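Local coordinates for protein galactose-1-phosphate uridylyltransferase (Pyrobaculum aerophilum str. IM2, PDB 6K9Z) that probably transfers uridylyl groups between UDP-glucose and galactose 1-phosphate in sugar metabolism, and binds zinc, iron and UDP, at residues A[187-193]-A[204-210]; A[80-86]-A[137-143]; A[1-5]-A[60-64]. The protein carries 1 engineered substitution. One frame throughout, in Å; residues are numbered along the deposited sequence.

Overall arrangement
Interactions 1 and 2 are buried and belong to one nine-stranded antiparallel sheet, one in the C-terminal and one in the N-terminal half of the chain; their centres lie about 24 Å apart. Interaction 1 is a regular hairpin, its ladder of backbone bonds flanked by aromatic, proline and lysine packing. Interaction 2 has a much shorter ladder, which gives way to a zinc site where two histidines take over the joining. Interaction 3 is more exposed, on a separate three-stranded sheet about 39 Å from interaction 1 and about 30 Å from interaction 2, centre to centre. There a carboxylate and two waters, with some proline contacts, tie a strand to a loop without any strand pairing.

Interaction 1: residues A[187-193]-A[204-210]; sequences NRNWKAF and VHIYPKR
Four backbone hydrogen bonds zip strand 190-193 antiparallel to strand 204-208: Lys-191 and Tyr-207 exchange one pair, Phe-193 and His-205 the other. Past the ladder, Lys-209 N bonds to Asn-189 O at 2.9 Å. The extended Lys-209 side chain runs back across the opposing backbone, its CE meeting CG of Lys-191, until NZ reaches Asn-187 O at 2.7 Å; Gln-186 gives NZ a second acceptor. Arg-210, bent at chi3 (-80°), brings NH1 to Asn-189 OD1 at 2.8 Å; the guanidinium and amide planes are 17° apart, but NH1 comes from above the amide plane in a bent bond. Asn-189 ND2 bonds to Asp-225. A water joins Asn-189 O to Arg-210 N. Among the apolar contacts, Pro-208 lies over one face of the Trp-190 indole, CB 3.8 Å from the six-membered ring centroid in a CH-pi contact, and Ile-206 CG2 touches Trp-190 CE3. Across the sheet the Phe-193 and Tyr-207 rings lie at 15° with little overlap, Phe-193 CE2 3.6 Å from Tyr-207 CD1. This beta hairpin sits between strands 183-186 and 266-271; helix 220-240 packs on Trp-190 and Ala-192, and Tyr-207 stacks on the iron ligand His-266.

Interaction 2: residues A[80-86]-A[137-143]; sequences VVETPQH and THPFSQI. Engineered in segment 137-143: Phe-140 (natural residue His). With ZN (zinc ion), chain C; UDP (uridine-5'-diphosphate), chain G.
Val-80 and Ser-141 form an antiparallel hydrogen-bonded pair: Val-80 N reaches Ser-141 O at 2.8 Å, and Ser-141 N returns a bond to Val-80 O. Val-81 and Phe-140 follow as a non-hydrogen-bonded pair, and just past the strand ends a weak bond runs from Glu-82 N to Pro-139 O. Glu-82 lies along the Pro-139 to Ser-141 backbone, and its OE2 accepts from Ser-141 OG at 2.9 Å on the anti side of the carboxylate; OE1 forms a salt bridge with Arg-126, so the buried acid is held at both oxygens. Farther from the ladder comes a Cys2His2 zinc site. His-86 ND1 and His-138 ND1 bind the zinc ion at 1.9 and 2.1 Å, their rings turned 83° to each other, and Cys-30 and Cys-33 complete the tetrad. Each imidazole is also fixed at its far nitrogen. His-138 NE2 gives an almost straight bond of 2.7 Å to Thr-83 O, in the plane of its ring, whereas His-86 NE2 donates to Thr-137 OG1, which lies somewhat out of the His-86 ring plane. With CG of His-138 anti to the backbone N (chi1 -160°) the ring is carried into the site, and the turn about chi2 (113°) points ND1 at the zinc. Val-81 CG1 packs 3.6 Å from His-138 NE2, and Thr-83 CG2 touches the Pro-139 ring. Val-80 CG2 meets Ile-143 CD1 at 3.5 Å. Phe-140 is an engineered replacement of the histidine predicted to carry the uridylyl intermediate; its ring meets Phe-32, and CE2 comes 4.2 Å from O4' of the bound UDP.

Interaction 3: residues A[1-5]-A[60-64]; sequences MEIRK and PEPTA
Glu-2 OE1 crosses to the loop and accepts from two groups of Thr-63: the backbone N at 2.9 Å, 51° out of the carboxylate plane, and the hydroxyl OG1, modelled so close that the exact length is doubtful. The other oxygen, OE2, takes two nitrogens of Arg-4, NE at 2.9 Å and NH2 at 3.1 Å, a side-on salt bridge within the strand that steadies the carboxylate from one face. CG of Glu-2 stands between the backbone N and the carbonyl carbon (chi1 67°), and a bend at chi2 (-98°) turns the carboxylate between Arg-4 and Thr-63. Replacing Glu-2 with an alanine would probably leave the Thr-63 amide and hydroxyl without their acceptor and the Arg-4 guanidinium without its intrachain mate. Nearer the backbone, Glu-2 CB packs on Pro-62 CB at 3.5 Å. Met-1 crosses Pro-60 at about a right angle, with SD 3.8 Å from CD. Two waters bridge the backbones, one between Met-1 O and Pro-60 O, the other between Met-1 N and Glu-61 O. Strand 2-5 lies between strands 12-15 and 70-71; Pro-62 rests on Val-70, and Arg-4 makes a salt bridge to Glu-299 and a cation-pi contact with Phe-196, both of the second subunit.

Interaction 1: residues A[187-193]-A[204-210]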
loop_
_atom_site.group_PDB
_atom_site.type_symbol
_atom_site.label_atom_id
_atom_site.label_comp_id
_atom_site.label_asym_id
_atom_site.label_seq_id
_atom_site.Cartn_x
_atom_site.Cartn_y
_atom_site.Cartn_z
ATOM N N ASN A 187 -0.715 -5.031 -29.593
ATOM C CA ASN A 187 -1.626 -5.166 -30.753
ATOM C C ASN A 187 -1.666 -3.809 -31.473
ATOM O O ASN A 187 -0.793 -2.942 -31.242
ATOM C CB ASN A 187 -2.951 -5.866 -30.441
ATOM C CG ASN A 187 -3.788 -5.157 -29.402
ATOM O OD1 ASN A 187 -3.661 -3.954 -29.219
ATOM N ND2 ASN A 187 -4.650 -5.900 -28.733
ATOM N N ARG A 188 -2.624 -3.630 -32.362
ATOM C CA ARG A 188 -2.621 -2.365 -33.131
ATOM C C ARG A 188 -2.877 -1.193 -32.206
ATOM O O ARG A 188 -2.494 -0.107 -32.636
ATOM C CB ARG A 188 -3.684 -2.383 -34.227
ATOM C CG ARG A 188 -3.335 -3.363 -35.328
ATOM C CD ARG A 188 -4.424 -3.495 -36.340
ATOM N NE ARG A 188 -3.943 -4.315 -37.431
ATOM C CZ ARG A 188 -4.511 -4.374 -38.618
ATOM N NH1 ARG A 188 -5.632 -3.705 -38.814
ATOM N NH2 ARG A 188 -3.987 -5.088 -39.610
ATOM N N ASN A 189 -3.528 -1.385 -31.047
ATOM C CA ASN A 189 -4.016 -0.213 -30.270
ATOM C C ASN A 189 -3.404 -0.156 -28.865
ATOM O O ASN A 189 -3.617 0.902 -28.206
ATOM C CB ASN A 189 -5.534 -0.128 -30.235
ATOM C CG ASN A 189 -6.081 0.414 -31.546
ATOM O OD1 ASN A 189 -5.732 1.536 -31.890
ATOM N ND2 ASN A 189 -6.910 -0.327 -32.280
ATOM N N TRP A 190 -2.728 -1.208 -28.417
ATOM C CA TRP A 190 -2.273 -1.339 -26.993
ATOM C C TRP A 190 -0.856 -1.912 -26.908
ATOM O O TRP A 190 -0.444 -2.698 -27.776
ATOM C CB TRP A 190 -3.251 -2.155 -26.169
ATOM C CG TRP A 190 -4.606 -1.526 -26.150
ATOM C CD1 TRP A 190 -5.588 -1.699 -27.081
ATOM C CD2 TRP A 190 -5.122 -0.596 -25.179
ATOM N NE1 TRP A 190 -6.666 -0.923 -26.777
ATOM C CE2 TRP A 190 -6.436 -0.266 -25.599
ATOM C CE3 TRP A 190 -4.686 -0.155 -23.919
ATOM C CZ2 TRP A 190 -7.249 0.595 -24.863
ATOM C CZ3 TRP A 190 -5.478 0.723 -23.213
ATOM C CH2 TRP A 190 -6.742 1.083 -23.681
ATOM N N LYS A 191 -0.101 -1.423 -25.919
ATOM C CA LYS A 191 1.186 -2.005 -25.524
ATOM C C LYS A 191 1.069 -2.391 -24.043
ATOM O O LYS A 191 0.650 -1.540 -23.219
ATOM C CB LYS A 191 2.293 -0.954 -25.622
ATOM C CG LYS A 191 2.893 -0.756 -26.958
ATOM C CD LYS A 191 4.361 -0.220 -26.740
ATOM C CE LYS A 191 5.133 -0.175 -28.009
ATOM N NZ LYS A 191 6.481 0.384 -27.789
ATOM N N ALA A 192 1.482 -3.600 -23.720
ATOM C CA ALA A 192 1.605 -4.114 -22.344
ATOM C C ALA A 192 3.087 -4.370 -22.053
ATOM O O ALA A 192 3.726 -5.070 -22.832
ATOM C CB ALA A 192 0.835 -5.408 -22.295
ATOM N N PHE A 193 3.625 -3.777 -21.004
ATOM C CA PHE A 193 5.072 -3.829 -20.699
ATOM C C PHE A 193 5.224 -3.866 -19.188
ATOM O O PHE A 193 4.356 -3.371 -18.448
ATOM C CB PHE A 193 5.838 -2.678 -21.370
ATOM C CG PHE A 193 5.381 -1.305 -20.947
ATOM C CD1 PHE A 193 5.932 -0.688 -19.842
ATOM C CD2 PHE A 193 4.368 -0.643 -21.635
ATOM C CE1 PHE A 193 5.516 0.570 -19.453
ATOM C CE2 PHE A 193 3.927 0.600 -21.203
ATOM C CZ PHE A 193 4.533 1.219 -20.138
ATOM N N VAL A 204 2.534 -5.409 -14.781
ATOM C CA VAL A 204 2.361 -5.091 -16.219
ATOM C C VAL A 204 1.440 -3.891 -16.334
ATOM O O VAL A 204 0.357 -3.870 -15.684
ATOM C CB VAL A 204 1.847 -6.322 -16.990
ATOM C CG1 VAL A 204 1.671 -5.950 -18.469
ATOM C CG2 VAL A 204 2.725 -7.530 -16.865
ATOM N N HIS A 205 1.862 -2.881 -17.099
ATOM C CA HIS A 205 1.012 -1.705 -17.424
ATOM C C HIS A 205 0.534 -1.832 -18.864
ATOM O O HIS A 205 1.366 -2.235 -19.747
ATOM C CB HIS A 205 1.787 -0.428 -17.183
ATOM C CG HIS A 205 2.044 -0.134 -15.753
ATOM N ND1 HIS A 205 2.441 1.095 -15.340
ATOM C CD2 HIS A 205 2.007 -0.944 -14.666
ATOM C CE1 HIS A 205 2.646 1.055 -14.037
ATOM N NE2 HIS A 205 2.401 -0.204 -13.599
ATOM N N ILE A 206 -0.733 -1.535 -19.100
ATOM C CA ILE A 206 -1.343 -1.673 -20.440
ATOM C C ILE A 206 -1.768 -0.252 -20.834
ATOM O O ILE A 206 -2.731 0.324 -20.234
ATOM C CB ILE A 206 -2.453 -2.723 -20.464
ATOM C CG1 ILE A 206 -1.921 -4.075 -19.939
ATOM C CG2 ILE A 206 -3.067 -2.870 -21.852
ATOM C CD1 ILE A 206 -2.924 -5.221 -19.932
ATOM N N TYR A 207 -1.156 0.251 -21.894
ATOM C CA TYR A 207 -1.402 1.632 -22.371
ATOM C C TYR A 207 -1.923 1.633 -23.787
ATOM O O TYR A 207 -1.504 0.818 -24.617
ATOM C CB TYR A 207 -0.133 2.467 -22.434
ATOM C CG TYR A 207 0.294 3.139 -21.154
ATOM C CD1 TYR A 207 1.062 2.477 -20.200
ATOM C CD2 TYR A 207 0.042 4.480 -20.961
ATOM C CE1 TYR A 207 1.509 3.138 -19.063
ATOM C CE2 TYR A 207 0.471 5.147 -19.840
ATOM C CZ TYR A 207 1.227 4.488 -18.892
ATOM O OH TYR A 207 1.640 5.198 -17.796
ATOM N N PRO A 208 -2.819 2.577 -24.108
ATOM C CA PRO A 208 -3.207 2.765 -25.504
ATOM C C PRO A 208 -2.061 3.476 -26.236
ATOM O O PRO A 208 -1.362 4.345 -25.671
ATOM C CB PRO A 208 -4.474 3.624 -25.386
ATOM C CG PRO A 208 -4.219 4.484 -24.154
ATOM C CD PRO A 208 -3.389 3.601 -23.226
ATOM N N LYS A 209 -1.866 3.078 -27.500
ATOM C CA LYS A 209 -0.798 3.661 -28.335
ATOM C C LYS A 209 -1.194 5.097 -28.708
ATOM O O LYS A 209 -0.294 5.895 -28.909
ATOM C CB LYS A 209 -0.588 2.776 -29.562
ATOM C CG LYS A 209 0.188 1.503 -29.248
ATOM C CD LYS A 209 0.209 0.502 -30.399
ATOM C CE LYS A 209 1.230 -0.595 -30.179
ATOM N NZ LYS A 209 1.461 -1.389 -31.415
ATOM N N ARG A 210 -2.481 5.358 -28.902
ATOM C CA ARG A 210 -2.995 6.727 -29.099
ATOM C C ARG A 210 -3.158 7.371 -27.730
ATOM O O ARG A 210 -3.516 6.659 -26.799
ATOM C CB ARG A 210 -4.274 6.726 -29.943
ATOM C CG ARG A 210 -3.975 6.627 -31.432
ATOM C CD ARG A 210 -5.264 6.751 -32.222
ATOM N NE ARG A 210 -5.863 5.423 -32.129
ATOM C CZ ARG A 210 -6.893 4.978 -32.840
ATOM N NH1 ARG A 210 -7.305 3.731 -32.663
ATOM N NH2 ARG A 210 -7.502 5.777 -33.708
HETATM O O HOH W 1 -4.817 3.436 -28.980
#

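Interaction 2: residues A[80-86]-A[137-143]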
loop_
_atom_site.group_PDB
_atom_site.type_symbol
_atom_site.label_atom_id
_atom_site.label_comp_id
_atom_site.label_asym_id
_atom_site.label_seq_id
_atom_site.Cartn_x
_atom_site.Cartn_y
_atom_site.Cartn_z
ATOM N N VAL A 80 -19.423 -4.835 -10.725
ATOM C CA VAL A 80 -19.527 -5.254 -12.147
ATOM C C VAL A 80 -19.519 -6.792 -12.115
ATOM O O VAL A 80 -18.415 -7.365 -11.903
ATOM C CB VAL A 80 -18.352 -4.711 -12.961
ATOM C CG1 VAL A 80 -18.400 -5.183 -14.423
ATOM C CG2 VAL A 80 -18.248 -3.179 -12.854
ATOM N N VAL A 81 -20.670 -7.404 -12.343
ATOM C CA VAL A 81 -20.779 -8.876 -12.474
ATOM C C VAL A 81 -20.422 -9.167 -13.919
ATOM O O VAL A 81 -21.210 -8.817 -14.825
ATOM C CB VAL A 81 -22.139 -9.425 -12.046
ATOM C CG1 VAL A 81 -22.114 -10.941 -11.947
ATOM C CG2 VAL A 81 -22.642 -8.806 -10.767
ATOM N N GLU A 82 -19.292 -9.829 -14.106
ATOM C CA GLU A 82 -18.572 -9.925 -15.390
ATOM C C GLU A 82 -19.150 -10.985 -16.334
ATOM O O GLU A 82 -18.799 -10.930 -17.501
ATOM C CB GLU A 82 -17.112 -10.190 -15.097
ATOM C CG GLU A 82 -16.431 -8.978 -14.496
ATOM C CD GLU A 82 -15.026 -9.302 -13.989
ATOM O OE1 GLU A 82 -14.693 -10.512 -13.973
ATOM O OE2 GLU A 82 -14.240 -8.352 -13.786
ATOM N N THR A 83 -19.940 -11.920 -15.814
ATOM C CA THR A 83 -20.511 -13.076 -16.561
ATOM C C THR A 83 -21.594 -13.661 -15.683
ATOM O O THR A 83 -21.464 -13.602 -14.461
ATOM C CB THR A 83 -19.442 -14.148 -16.847
ATOM O OG1 THR A 83 -20.066 -15.310 -17.370
ATOM C CG2 THR A 83 -18.687 -14.556 -15.586
ATOM N N PRO A 84 -22.667 -14.243 -16.254
ATOM C CA PRO A 84 -23.645 -14.997 -15.482
ATOM C C PRO A 84 -23.080 -16.340 -14.958
ATOM O O PRO A 84 -23.618 -16.873 -14.039
ATOM C CB PRO A 84 -24.806 -15.167 -16.505
ATOM C CG PRO A 84 -24.174 -15.075 -17.871
ATOM C CD PRO A 84 -22.998 -14.159 -17.693
ATOM N N GLN A 85 -21.970 -16.802 -15.546
ATOM C CA GLN A 85 -21.362 -18.110 -15.175
ATOM C C GLN A 85 -20.487 -17.965 -13.925
ATOM O O GLN A 85 -19.519 -17.189 -13.959
ATOM C CB GLN A 85 -20.518 -18.645 -16.334
ATOM C CG GLN A 85 -21.337 -19.100 -17.531
ATOM C CD GLN A 85 -20.472 -19.655 -18.636
ATOM O OE1 GLN A 85 -20.951 -20.317 -19.553
ATOM N NE2 GLN A 85 -19.179 -19.391 -18.557
ATOM N N HIS A 86 -20.859 -18.667 -12.852
ATOM C CA HIS A 86 -20.111 -18.652 -11.567
ATOM C C HIS A 86 -18.757 -19.365 -11.655
ATOM O O HIS A 86 -17.789 -18.841 -11.081
ATOM C CB HIS A 86 -20.965 -19.261 -10.451
ATOM C CG HIS A 86 -20.398 -19.050 -9.091
ATOM N ND1 HIS A 86 -20.874 -18.077 -8.242
ATOM C CD2 HIS A 86 -19.401 -19.677 -8.431
ATOM C CE1 HIS A 86 -20.199 -18.115 -7.113
ATOM N NE2 HIS A 86 -19.288 -19.086 -7.206
ATOM N N THR A 137 -16.419 -16.141 -5.147
ATOM C CA THR A 137 -15.727 -16.859 -6.256
ATOM C C THR A 137 -16.293 -16.425 -7.625
ATOM O O THR A 137 -15.620 -16.621 -8.669
ATOM C CB THR A 137 -15.756 -18.365 -5.973
ATOM O OG1 THR A 137 -17.073 -18.856 -5.663
ATOM C CG2 THR A 137 -14.860 -18.688 -4.791
ATOM N N HIS A 138 -17.452 -15.771 -7.655
ATOM C CA HIS A 138 -18.050 -15.300 -8.932
ATOM C C HIS A 138 -17.178 -14.193 -9.493
ATOM O O HIS A 138 -16.791 -13.310 -8.725
ATOM C CB HIS A 138 -19.497 -14.842 -8.685
ATOM C CG HIS A 138 -20.330 -14.809 -9.927
ATOM N ND1 HIS A 138 -21.373 -15.650 -10.144
ATOM C CD2 HIS A 138 -20.233 -14.021 -11.007
ATOM C CE1 HIS A 138 -21.936 -15.376 -11.311
ATOM N NE2 HIS A 138 -21.222 -14.380 -11.895
ATOM N N PRO A 139 -16.827 -14.233 -10.809
ATOM C CA PRO A 139 -16.020 -13.193 -11.433
ATOM C C PRO A 139 -16.723 -11.840 -11.331
ATOM O O PRO A 139 -17.849 -11.696 -11.794
ATOM C CB PRO A 139 -15.934 -13.588 -12.905
ATOM C CG PRO A 139 -16.103 -15.067 -12.872
ATOM C CD PRO A 139 -17.133 -15.298 -11.783
ATOM N N PHE A 140 -16.022 -10.870 -10.764
ATOM C CA PHE A 140 -16.551 -9.490 -10.619
ATOM C C PHE A 140 -15.381 -8.520 -10.468
ATOM O O PHE A 140 -14.268 -8.882 -10.014
ATOM C CB PHE A 140 -17.537 -9.345 -9.458
ATOM C CG PHE A 140 -16.886 -9.326 -8.104
ATOM C CD1 PHE A 140 -16.558 -10.512 -7.478
ATOM C CD2 PHE A 140 -16.571 -8.142 -7.472
ATOM C CE1 PHE A 140 -15.935 -10.514 -6.242
ATOM C CE2 PHE A 140 -15.935 -8.139 -6.235
ATOM C CZ PHE A 140 -15.610 -9.323 -5.632
ATOM N N SER A 141 -15.713 -7.276 -10.752
ATOM C CA SER A 141 -14.852 -6.100 -10.512
ATOM C C SER A 141 -15.695 -5.014 -9.807
ATOM O O SER A 141 -16.872 -5.219 -9.583
ATOM C CB SER A 141 -14.189 -5.662 -11.819
ATOM O OG SER A 141 -15.052 -5.737 -12.928
ATOM N N GLN A 142 -15.094 -3.871 -9.540
ATOM C CA GLN A 142 -15.717 -2.837 -8.708
ATOM C C GLN A 142 -15.522 -1.489 -9.393
ATOM O O GLN A 142 -14.500 -1.264 -10.035
ATOM C CB GLN A 142 -15.154 -2.854 -7.276
ATOM C CG GLN A 142 -15.526 -4.111 -6.466
ATOM C CD GLN A 142 -15.178 -3.953 -5.011
ATOM O OE1 GLN A 142 -15.745 -3.124 -4.263
ATOM N NE2 GLN A 142 -14.237 -4.763 -4.594
ATOM N N ILE A 143 -16.496 -0.617 -9.178
ATOM C CA ILE A 143 -16.372 0.823 -9.505
ATOM C C ILE A 143 -16.675 1.657 -8.249
ATOM O O ILE A 143 -17.721 1.429 -7.624
ATOM C CB ILE A 143 -17.353 1.197 -10.626
ATOM C CG1 ILE A 143 -17.084 0.448 -11.939
ATOM C CG2 ILE A 143 -17.290 2.709 -10.838
ATOM C CD1 ILE A 143 -18.290 0.331 -12.845
HETATM ZN ZN ZN C . -22.274 -16.790 -8.603
HETATM N N1 UDP G . -20.727 -7.502 -2.170
HETATM C C2 UDP G . -22.033 -7.095 -2.478
HETATM N N3 UDP G . -23.083 -7.821 -2.110
HETATM C C4 UDP G . -22.897 -8.920 -1.409
HETATM C C5 UDP G . -21.647 -9.348 -1.057
HETATM C C6 UDP G . -20.570 -8.593 -1.453
HETATM O O2 UDP G . -22.281 -6.113 -3.115
HETATM O O4 UDP G . -23.858 -9.589 -1.077
HETATM C "C1'" UDP G . -19.540 -6.734 -2.490
HETATM C "C2'" UDP G . -19.017 -6.405 -1.091
HETATM O "O2'" UDP G . -19.780 -5.545 -0.272
HETATM C "C3'" UDP G . -17.656 -5.846 -1.365
HETATM C "C4'" UDP G . -17.201 -6.700 -2.468
HETATM O "O4'" UDP G . -18.364 -7.393 -2.938
HETATM O "O3'" UDP G . -17.628 -4.501 -1.701
HETATM C "C5'" UDP G . -16.144 -7.452 -1.680
HETATM O "O5'" UDP G . -15.083 -6.574 -1.221
HETATM P PA UDP G . -14.965 -5.457 -0.013
HETATM O O1A UDP G . -15.734 -5.831 1.236
HETATM O O2A UDP G . -13.511 -5.473 0.333
HETATM O O3A UDP G . -15.425 -4.039 -0.678
HETATM P PB UDP G . -15.856 -2.649 -0.129
HETATM O O1B UDP G . -17.015 -3.016 0.566
HETATM O O2B UDP G . -16.068 -1.746 -1.270
HETATM O O3B UDP G . -14.857 -2.214 0.773
#

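Interaction 3: residues A[1-5]-A[60-64]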
loop_
_atom_site.group_PDB
_atom_site.type_symbol
_atom_site.label_atom_id
_atom_site.label_comp_id
_atom_site.label_asym_id
_atom_site.label_seq_id
_atom_site.Cartn_x
_atom_site.Cartn_y
_atom_site.Cartn_z
ATOM N N MET A 1 -20.643 7.929 8.889
ATOM C CA MET A 1 -20.106 7.584 7.545
ATOM C C MET A 1 -19.617 8.862 6.856
ATOM O O MET A 1 -20.433 9.768 6.644
ATOM C CB MET A 1 -21.178 6.928 6.674
ATOM C CG MET A 1 -20.705 6.645 5.265
ATOM S SD MET A 1 -22.077 6.675 4.099
ATOM C CE MET A 1 -21.389 5.746 2.732
ATOM N N GLU A 2 -18.322 8.928 6.545
ATOM C CA GLU A 2 -17.743 10.140 5.911
ATOM C C GLU A 2 -16.371 9.830 5.303
ATOM O O GLU A 2 -15.861 8.713 5.490
ATOM C CB GLU A 2 -17.571 11.241 6.954
ATOM C CG GLU A 2 -16.517 10.912 7.992
ATOM C CD GLU A 2 -17.078 10.362 9.289
ATOM O OE1 GLU A 2 -18.210 10.726 9.636
ATOM O OE2 GLU A 2 -16.380 9.569 9.940
ATOM N N ILE A 3 -15.818 10.792 4.567
ATOM C CA ILE A 3 -14.442 10.628 4.021
ATOM C C ILE A 3 -13.509 11.501 4.865
ATOM O O ILE A 3 -13.660 12.735 4.818
ATOM C CB ILE A 3 -14.372 10.994 2.525
ATOM C CG1 ILE A 3 -15.255 10.080 1.674
ATOM C CG2 ILE A 3 -12.929 10.985 2.044
ATOM C CD1 ILE A 3 -15.217 10.383 0.195
ATOM N N ARG A 4 -12.632 10.872 5.654
ATOM C CA ARG A 4 -11.653 11.629 6.458
ATOM C C ARG A 4 -10.376 11.824 5.664
ATOM O O ARG A 4 -10.074 11.033 4.754
ATOM C CB ARG A 4 -11.441 10.926 7.809
ATOM C CG ARG A 4 -12.709 10.654 8.591
ATOM C CD ARG A 4 -12.389 10.122 9.962
ATOM N NE ARG A 4 -13.582 9.877 10.703
ATOM C CZ ARG A 4 -13.628 9.566 11.986
ATOM N NH1 ARG A 4 -12.513 9.506 12.706
ATOM N NH2 ARG A 4 -14.790 9.343 12.564
ATOM N N LYS A 5 -9.607 12.863 5.996
ATOM C CA LYS A 5 -8.349 13.148 5.282
ATOM C C LYS A 5 -7.190 13.135 6.273
ATOM O O LYS A 5 -7.291 13.718 7.350
ATOM C CB LYS A 5 -8.458 14.456 4.512
ATOM C CG LYS A 5 -7.269 14.803 3.680
ATOM C CD LYS A 5 -7.592 16.025 2.876
ATOM C CE LYS A 5 -6.382 16.654 2.256
ATOM N NZ LYS A 5 -6.813 17.716 1.330
ATOM N N PRO A 60 -24.712 10.944 5.026
ATOM C CA PRO A 60 -25.054 11.779 6.170
ATOM C C PRO A 60 -24.052 12.939 6.350
ATOM O O PRO A 60 -22.989 12.996 5.687
ATOM C CB PRO A 60 -25.016 10.808 7.352
ATOM C CG PRO A 60 -23.965 9.820 6.916
ATOM C CD PRO A 60 -24.106 9.662 5.425
ATOM N N GLU A 61 -24.399 13.820 7.295
ATOM C CA GLU A 61 -23.487 14.896 7.747
ATOM C C GLU A 61 -22.208 14.235 8.270
ATOM O O GLU A 61 -22.249 13.298 9.070
ATOM C CB GLU A 61 -24.194 15.794 8.766
ATOM C CG GLU A 61 -23.273 16.822 9.401
ATOM C CD GLU A 61 -23.960 17.770 10.375
ATOM O OE1 GLU A 61 -25.114 18.183 10.089
ATOM O OE2 GLU A 61 -23.347 18.088 11.430
ATOM N N PRO A 62 -21.022 14.633 7.770
ATOM C CA PRO A 62 -19.779 14.037 8.264
ATOM C C PRO A 62 -19.407 14.407 9.709
ATOM O O PRO A 62 -19.768 15.468 10.179
ATOM C CB PRO A 62 -18.728 14.491 7.237
ATOM C CG PRO A 62 -19.306 15.688 6.526
ATOM C CD PRO A 62 -20.811 15.585 6.667
ATOM N N THR A 63 -18.753 13.474 10.402
ATOM C CA THR A 63 -18.159 13.675 11.758
ATOM C C THR A 63 -17.078 14.755 11.670
ATOM O O THR A 63 -16.086 14.474 11.011
ATOM C CB THR A 63 -17.594 12.363 12.306
ATOM O OG1 THR A 63 -18.550 11.330 12.035
ATOM C CG2 THR A 63 -17.283 12.416 13.789
ATOM N N ALA A 64 -17.240 15.858 12.402
ATOM C CA ALA A 64 -16.283 16.983 12.337
ATOM C C ALA A 64 -15.426 17.082 13.607
ATOM O O ALA A 64 -15.980 16.986 14.714
ATOM C CB ALA A 64 -17.044 18.263 12.097
HETATM O O HOH W 2 -20.850 11.665 4.717
HETATM O O HOH W 3 -21.820 10.529 9.777
#